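Local structure of histidyl-trna synthetase (Thermus thermophilus, 1H4V) at residues G35-T41 against R103-A107; E130-N136 against G286-G290; E232-H236 against V265-F269. The protein catalyses the ATP-dependent attachment of L-histidine to tRNA(His), working as a homodimeric class II aminoacyl-tRNA synthetase. All coordinates share one frame; numbering follows the deposited sequence.

Contact 1 of 3, residues G35-T41 against R103-A107; sequences GALELVT and RLWMA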
# COMPACT_ATOMS: atom_id res chain seq x y z
N GLY A 35 -18.07 -10.19 1.98
CA GLY A 35 -18.70 -9.00 1.43
C GLY A 35 -18.05 -7.65 1.68
O GLY A 35 -18.52 -6.66 1.16
N ALA A 36 -16.97 -7.59 2.46
CA ALA A 36 -16.35 -6.30 2.72
C ALA A 36 -15.77 -5.69 1.44
O ALA A 36 -15.22 -6.39 0.60
CB ALA A 36 -15.27 -6.44 3.76
N LEU A 37 -15.93 -4.38 1.29
CA LEU A 37 -15.44 -3.64 0.13
C LEU A 37 -14.12 -2.96 0.54
O LEU A 37 -14.03 -2.39 1.62
CB LEU A 37 -16.47 -2.59 -0.25
CG LEU A 37 -16.25 -1.64 -1.42
CD1 LEU A 37 -16.08 -2.42 -2.72
CD2 LEU A 37 -17.46 -0.70 -1.52
N GLU A 38 -13.10 -3.03 -0.31
CA GLU A 38 -11.83 -2.41 0.06
C GLU A 38 -11.86 -0.90 -0.08
O GLU A 38 -12.32 -0.35 -1.08
CB GLU A 38 -10.64 -2.95 -0.76
CG GLU A 38 -9.30 -2.39 -0.22
CD GLU A 38 -8.06 -2.97 -0.88
OE1 GLU A 38 -6.95 -2.58 -0.47
OE2 GLU A 38 -8.18 -3.81 -1.80
N LEU A 39 -11.36 -0.22 0.94
CA LEU A 39 -11.33 1.23 0.95
C LEU A 39 -9.95 1.74 1.38
O LEU A 39 -9.37 1.23 2.35
CB LEU A 39 -12.43 1.73 1.89
CG LEU A 39 -12.66 3.19 2.28
CD1 LEU A 39 -11.48 3.67 3.07
CD2 LEU A 39 -12.89 4.06 1.05
N VAL A 40 -9.42 2.72 0.66
CA VAL A 40 -8.13 3.31 1.04
C VAL A 40 -8.34 4.80 1.33
O VAL A 40 -8.71 5.56 0.43
CB VAL A 40 -7.06 3.17 -0.08
CG1 VAL A 40 -5.75 3.80 0.41
CG2 VAL A 40 -6.83 1.70 -0.45
N THR A 41 -8.14 5.22 2.57
CA THR A 41 -8.30 6.63 2.91
C THR A 41 -6.95 7.32 2.84
O THR A 41 -5.91 6.67 2.72
CB THR A 41 -8.86 6.81 4.33
OG1 THR A 41 -7.93 6.31 5.30
CG2 THR A 41 -10.17 6.08 4.48
N ARG A 103 -20.15 -3.08 4.57
CA ARG A 103 -18.97 -3.68 5.14
C ARG A 103 -17.73 -3.15 4.42
O ARG A 103 -17.64 -3.19 3.19
CB ARG A 103 -19.05 -5.21 5.04
CG ARG A 103 -20.15 -5.84 5.90
CD ARG A 103 -20.06 -7.37 5.84
NE ARG A 103 -21.09 -8.05 6.61
CZ ARG A 103 -22.37 -8.12 6.26
NH1 ARG A 103 -22.80 -7.55 5.14
NH2 ARG A 103 -23.22 -8.80 7.01
N LEU A 104 -16.78 -2.63 5.19
CA LEU A 104 -15.57 -2.08 4.59
C LEU A 104 -14.32 -2.62 5.28
O LEU A 104 -14.35 -3.00 6.45
CB LEU A 104 -15.55 -0.55 4.72
CG LEU A 104 -16.77 0.25 4.25
CD1 LEU A 104 -16.67 1.66 4.82
CD2 LEU A 104 -16.85 0.29 2.74
N TRP A 105 -13.23 -2.67 4.54
CA TRP A 105 -11.98 -3.11 5.13
C TRP A 105 -10.88 -2.28 4.51
O TRP A 105 -11.04 -1.71 3.42
CB TRP A 105 -11.73 -4.61 4.92
CG TRP A 105 -11.20 -4.98 3.58
CD1 TRP A 105 -11.93 -5.24 2.45
CD2 TRP A 105 -9.83 -5.16 3.22
NE1 TRP A 105 -11.09 -5.57 1.41
CE2 TRP A 105 -9.79 -5.52 1.86
CE3 TRP A 105 -8.62 -5.03 3.93
CZ2 TRP A 105 -8.60 -5.77 1.17
CZ3 TRP A 105 -7.43 -5.28 3.24
CH2 TRP A 105 -7.43 -5.64 1.88
N MET A 106 -9.76 -2.21 5.21
CA MET A 106 -8.63 -1.42 4.76
C MET A 106 -7.36 -1.90 5.45
O MET A 106 -7.38 -2.42 6.57
CB MET A 106 -8.92 0.05 5.10
CG MET A 106 -7.78 1.04 4.90
SD MET A 106 -8.41 2.74 5.14
CE MET A 106 -8.12 3.03 6.90
N ALA A 107 -6.25 -1.73 4.75
CA ALA A 107 -4.95 -2.09 5.27
C ALA A 107 -4.07 -0.91 4.95
O ALA A 107 -4.11 -0.38 3.84
CB ALA A 107 -4.44 -3.35 4.59
O HOH W 1 -6.65 -1.09 1.59

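Contact 2 of 3, residues E130-N136 against G286-G290; sequences EALGSEN and GRYDG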
# COMPACT_ATOMS: atom_id res chain seq x y z
N GLU A 130 -14.85 -2.86 9.08
CA GLU A 130 -15.95 -2.09 9.64
C GLU A 130 -17.29 -2.43 8.96
O GLU A 130 -17.39 -2.47 7.73
CB GLU A 130 -15.64 -0.60 9.47
CG GLU A 130 -15.46 0.21 10.75
CD GLU A 130 -14.44 -0.36 11.73
OE1 GLU A 130 -14.82 -0.63 12.88
OE2 GLU A 130 -13.25 -0.52 11.37
N ALA A 131 -18.30 -2.69 9.78
CA ALA A 131 -19.65 -2.99 9.31
C ALA A 131 -20.50 -1.85 9.86
O ALA A 131 -20.78 -1.79 11.05
CB ALA A 131 -20.13 -4.31 9.88
N LEU A 132 -20.91 -0.93 8.99
CA LEU A 132 -21.68 0.24 9.40
C LEU A 132 -23.12 0.25 8.93
O LEU A 132 -23.42 -0.19 7.81
CB LEU A 132 -21.01 1.50 8.87
CG LEU A 132 -19.50 1.56 9.08
CD1 LEU A 132 -18.88 2.59 8.15
CD2 LEU A 132 -19.23 1.88 10.52
N GLY A 133 -24.01 0.76 9.78
CA GLY A 133 -25.41 0.86 9.43
C GLY A 133 -26.40 -0.04 10.15
O GLY A 133 -27.60 0.11 9.96
N SER A 134 -25.93 -0.94 10.99
CA SER A 134 -26.86 -1.82 11.68
C SER A 134 -26.49 -2.13 13.13
O SER A 134 -25.31 -2.19 13.49
CB SER A 134 -26.99 -3.13 10.90
OG SER A 134 -27.86 -4.03 11.58
N GLU A 135 -27.51 -2.33 13.95
CA GLU A 135 -27.34 -2.64 15.36
C GLU A 135 -27.47 -4.15 15.60
O GLU A 135 -27.24 -4.65 16.70
CB GLU A 135 -28.39 -1.90 16.19
CG GLU A 135 -28.33 -2.20 17.67
CD GLU A 135 -27.13 -1.56 18.34
OE1 GLU A 135 -26.64 -2.12 19.35
OE2 GLU A 135 -26.68 -0.49 17.87
N ASN A 136 -27.84 -4.88 14.55
CA ASN A 136 -28.03 -6.33 14.63
C ASN A 136 -26.84 -7.07 15.24
O ASN A 136 -25.72 -6.95 14.77
CB ASN A 136 -28.31 -6.89 13.23
CG ASN A 136 -28.96 -8.25 13.29
OD1 ASN A 136 -28.42 -9.19 13.88
ND2 ASN A 136 -30.14 -8.38 12.69
N GLY A 286 -15.03 -3.75 18.50
CA GLY A 286 -16.34 -3.71 19.12
C GLY A 286 -17.25 -2.70 18.45
O GLY A 286 -16.92 -2.13 17.42
N ARG A 287 -18.40 -2.49 19.07
CA ARG A 287 -19.42 -1.59 18.56
C ARG A 287 -19.13 -0.15 18.99
O ARG A 287 -18.63 0.09 20.10
CB ARG A 287 -20.78 -2.08 19.06
CG ARG A 287 -21.99 -1.30 18.60
CD ARG A 287 -23.25 -2.12 18.86
NE ARG A 287 -23.39 -3.23 17.92
CZ ARG A 287 -23.75 -3.07 16.64
NH1 ARG A 287 -24.00 -1.85 16.16
NH2 ARG A 287 -23.87 -4.12 15.84
N TYR A 288 -19.44 0.81 18.12
CA TYR A 288 -19.18 2.23 18.39
C TYR A 288 -20.23 3.13 17.76
O TYR A 288 -19.91 3.99 16.93
CB TYR A 288 -17.82 2.60 17.84
CG TYR A 288 -17.64 2.17 16.41
CD1 TYR A 288 -18.16 2.92 15.35
CD2 TYR A 288 -16.99 0.97 16.10
CE1 TYR A 288 -18.03 2.50 14.04
CE2 TYR A 288 -16.86 0.54 14.79
CZ TYR A 288 -17.39 1.30 13.77
OH TYR A 288 -17.30 0.86 12.48
N ASP A 289 -21.47 2.97 18.18
CA ASP A 289 -22.59 3.73 17.64
C ASP A 289 -22.61 5.27 17.64
O ASP A 289 -23.29 5.86 16.81
CB ASP A 289 -23.89 3.19 18.25
CG ASP A 289 -24.08 1.70 17.97
OD1 ASP A 289 -25.01 1.09 18.54
OD2 ASP A 289 -23.30 1.13 17.17
N GLY A 290 -21.87 5.92 18.53
CA GLY A 290 -21.90 7.38 18.54
C GLY A 290 -20.79 8.16 17.83
O GLY A 290 -20.74 9.39 17.91

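Contact 3 of 3, residues E232-H236 against V265-F269; sequences EARAH and VRTAF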
# COMPACT_ATOMS: atom_id res chain seq x y z
N GLU A 232 -31.43 -3.94 27.72
CA GLU A 232 -31.15 -4.13 26.30
C GLU A 232 -29.72 -4.59 26.04
O GLU A 232 -29.48 -5.45 25.18
CB GLU A 232 -31.41 -2.82 25.53
CG GLU A 232 -32.77 -2.22 25.80
CD GLU A 232 -33.18 -1.17 24.78
OE1 GLU A 232 -32.39 -0.22 24.55
OE2 GLU A 232 -34.28 -1.29 24.21
N ALA A 233 -28.78 -4.03 26.79
CA ALA A 233 -27.37 -4.35 26.66
C ALA A 233 -27.05 -5.79 27.01
O ALA A 233 -26.18 -6.40 26.40
CB ALA A 233 -26.54 -3.41 27.52
N ARG A 234 -27.76 -6.32 28.00
CA ARG A 234 -27.52 -7.70 28.44
C ARG A 234 -28.09 -8.69 27.43
O ARG A 234 -27.53 -9.77 27.23
CB ARG A 234 -28.15 -7.91 29.83
N ALA A 235 -29.19 -8.31 26.79
CA ALA A 235 -29.84 -9.16 25.81
C ALA A 235 -29.02 -9.21 24.53
O ALA A 235 -28.96 -10.25 23.86
CB ALA A 235 -31.25 -8.64 25.52
N HIS A 236 -28.42 -8.07 24.18
CA HIS A 236 -27.60 -7.97 22.97
C HIS A 236 -26.35 -8.83 23.13
O HIS A 236 -25.96 -9.56 22.22
CB HIS A 236 -27.23 -6.51 22.72
CG HIS A 236 -26.62 -6.25 21.38
ND1 HIS A 236 -25.29 -6.46 21.11
CD2 HIS A 236 -27.18 -5.82 20.22
CE1 HIS A 236 -25.05 -6.16 19.84
NE2 HIS A 236 -26.18 -5.77 19.28
N VAL A 265 -19.99 1.44 22.53
CA VAL A 265 -21.21 0.88 23.09
C VAL A 265 -21.24 -0.65 22.94
O VAL A 265 -20.64 -1.21 22.03
CB VAL A 265 -22.44 1.53 22.39
CG1 VAL A 265 -23.38 0.49 21.83
CG2 VAL A 265 -23.15 2.46 23.35
N ARG A 266 -21.96 -1.30 23.85
CA ARG A 266 -22.10 -2.75 23.85
C ARG A 266 -20.82 -3.53 23.57
O ARG A 266 -19.78 -3.26 24.18
CB ARG A 266 -23.21 -3.15 22.86
CG ARG A 266 -24.54 -2.50 23.22
CD ARG A 266 -25.72 -2.93 22.36
NE ARG A 266 -26.90 -2.19 22.80
CZ ARG A 266 -28.14 -2.37 22.35
NH1 ARG A 266 -28.39 -3.27 21.42
NH2 ARG A 266 -29.12 -1.65 22.86
N THR A 267 -20.90 -4.49 22.66
CA THR A 267 -19.78 -5.37 22.31
C THR A 267 -18.37 -4.81 22.26
O THR A 267 -18.10 -3.75 21.70
CB THR A 267 -20.03 -6.05 20.95
OG1 THR A 267 -21.37 -6.55 20.91
CG2 THR A 267 -19.08 -7.22 20.76
N ALA A 268 -17.46 -5.55 22.87
CA ALA A 268 -16.04 -5.22 22.88
C ALA A 268 -15.39 -6.58 22.87
O ALA A 268 -15.91 -7.52 23.48
CB ALA A 268 -15.67 -4.45 24.12
N PHE A 269 -14.26 -6.72 22.19
CA PHE A 269 -13.61 -8.01 22.15
C PHE A 269 -12.16 -7.90 21.74
O PHE A 269 -11.75 -6.89 21.17
CB PHE A 269 -14.34 -8.94 21.18
CG PHE A 269 -14.28 -8.49 19.75
CD1 PHE A 269 -13.25 -8.91 18.92
CD2 PHE A 269 -15.26 -7.64 19.24
CE1 PHE A 269 -13.19 -8.49 17.59
CE2 PHE A 269 -15.21 -7.21 17.91
CZ PHE A 269 -14.17 -7.64 17.08
O HOH W 2 -23.53 -6.81 22.99

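Contact 1 of 3, residues G35-T41 against R103-A107
Glu38 sets its CG over one face of the Trp105 indole, offset toward the rim. CB sits 3.4 Å from Trp105 NE1, and farther along Glu38 CD comes to 3.5 Å from Trp105 CZ2. The carboxylate is tilted only 28° from the ring plane, and it can follow the indole because the whole chain is stretched, with CG anti to the backbone N (chi1 -173°). Trp105 itself places CG between its N and carbonyl carbon (chi1 80°), which brings the ring back against residues 36-38, where Ala36 CB also reaches CD1; NE1 is hydrogen-bonded to Glu32. The two oxygens of Glu38 have different partners: OE1 receives water 1 at 2.6 Å, which in turn accepts from Ala107 N, while OE2 makes a salt bridge with Arg28 and a hydrogen bond with Gln21 of the second subunit.

The backbone supplies the frame: Leu37-Leu104 and Glu38-Trp105 are parallel bridges, with Leu37 N to Arg103 O at 2.8 Å, Trp105 N to Leu37 O at 3.0 Å and Leu39 N to Trp105 O at 2.9 Å. Parallel pairing at the edge of an otherwise largely antiparallel sheet is consistent with the class II synthetase fold, in which the strand after the motif 1 helix pairs with a motif 2 strand. Gly35, the C-prime residue of a Schellman motif, ends helix 14-33 and releases the chain into this strand.

Farther along, Met106 extends through CG and then bends at SD. The sulfur meets Leu39 CD1 at 3.8 Å and weakly accepts from Thr41 N at 3.6 Å, while the Thr41 side chain crosses the thioether at about a right angle.

Contact 2 of 3, residues E130-N136 against G286-G290
Arg287 NH1 is drawn two ways near its own plane: it donates to Ser134 O across the contact at 3.0 Å and to Asp289 OD2, on its own segment, at 3.2 Å. The second bond is part of a salt bridge and uses the syn lone pair of the carboxylate, whose OD2 also accepts from Gly302 N. Arg287 NH2 adds a weak bond to Ser134 O at 3.4 Å, so that this carbonyl oxygen meets both terminal nitrogens at the guanidinium edge; the same NH2 pairs with Asp140. Glu135 O lies over one face of the group instead. A bend at chi3 (-74°) turns the guanidinium out of the line of the chain and into this setting.

Residues 286-290 belong to the GGGRYDG signature of histidyl-tRNA synthetases, at the end of a catalytic-sheet strand, and residues 130-136 form the exit of the strand 123-132 that probably forms the second strand of motif 2.

Glu135 crosses Arg287 obliquely, its OE1 3.4 Å from Arg287 CD, with the carboxylate and guanidinium planes 46° apart; the stronger partner of OE1 is Arg266. Near Glu130 and Leu132 the Tyr288 ring is approached at its edge, Leu132 CD2 standing 3.8 Å from CE1. The Tyr288 hydroxyl gives Glu130 OE1 a weak bond, and its modelled position is doubtful.

Contact 3 of 3, residues E232-H236 against V265-F269
Arg266 and His236 join helix 231-246 to the catalytic sheet, at the corner where the chain leaves the histidyl-specific RGLDYY signature and enters strand 267-272. Arg266 sits at that corner with a positive phi (44°), and its side chain runs from there toward the helix, stretched from CG to NE.

The main nonpolar contact is a CH-pi interaction: Arg266 CD lies over one face of the His236 imidazole, 3.8 Å from the ring centroid and 18° off its normal. The ring is brought to the methylene by a first torsion that sets His236 CG anti to the backbone N (chi1 -169°). Beyond CD, the guanidinium is turned well away from the ring plane and does not stack on it; instead NH1 comes to 3.1 Å from His236 CD2, which lies at the guanidinium edge. One turn earlier in the helix, Arg266 NH2 passes 3.7 Å from Glu232 CB.

Charge adds a long, weak pairing, Glu232 OE1 to Arg266 NH2 at 3.9 Å. Stronger partners of the arginine lie beside the two segments: Asp168 takes NE and Glu135 takes NH1, so carboxylates from separate parts of the domain share one guanidinium and hold it in place against the helix.

The polar edge of the imidazole is held on both nitrogens. NE2 is hydrogen-bonded to Glu135 O. Thr267 OG1, itself hydrogen-bonded to Asp140 OD1, serves the other side through water 2, which lies in the ring plane, 2.6 Å from His236 ND1, and donates to Thr267 OG1 at 3.0 Å.

Overall arrangement
All three contacts reach one sheet of the catalytic domain. Contacts 1 and 2 lie on the neighbouring strands 102-111 and 123-132, respectively, their centres about 15 Å apart, and meet where Leu104 N lies 2.6 Å from Glu130 O, a probable hydrogen bond; both also touch the second subunit. Contacts 2 and 3 are closer, with centres about 11 Å apart: Arg287 N approaches Thr267 O at 2.9 Å between adjacent strands, and Glu135 OE1 forms a salt bridge with Arg266 NH1 at 2.9 Å. Contact 3 stays about 12 Å from contact 1 at the nearest atoms. No ligand is bound, but this sheet is the one that carries the active site in class II synthetases.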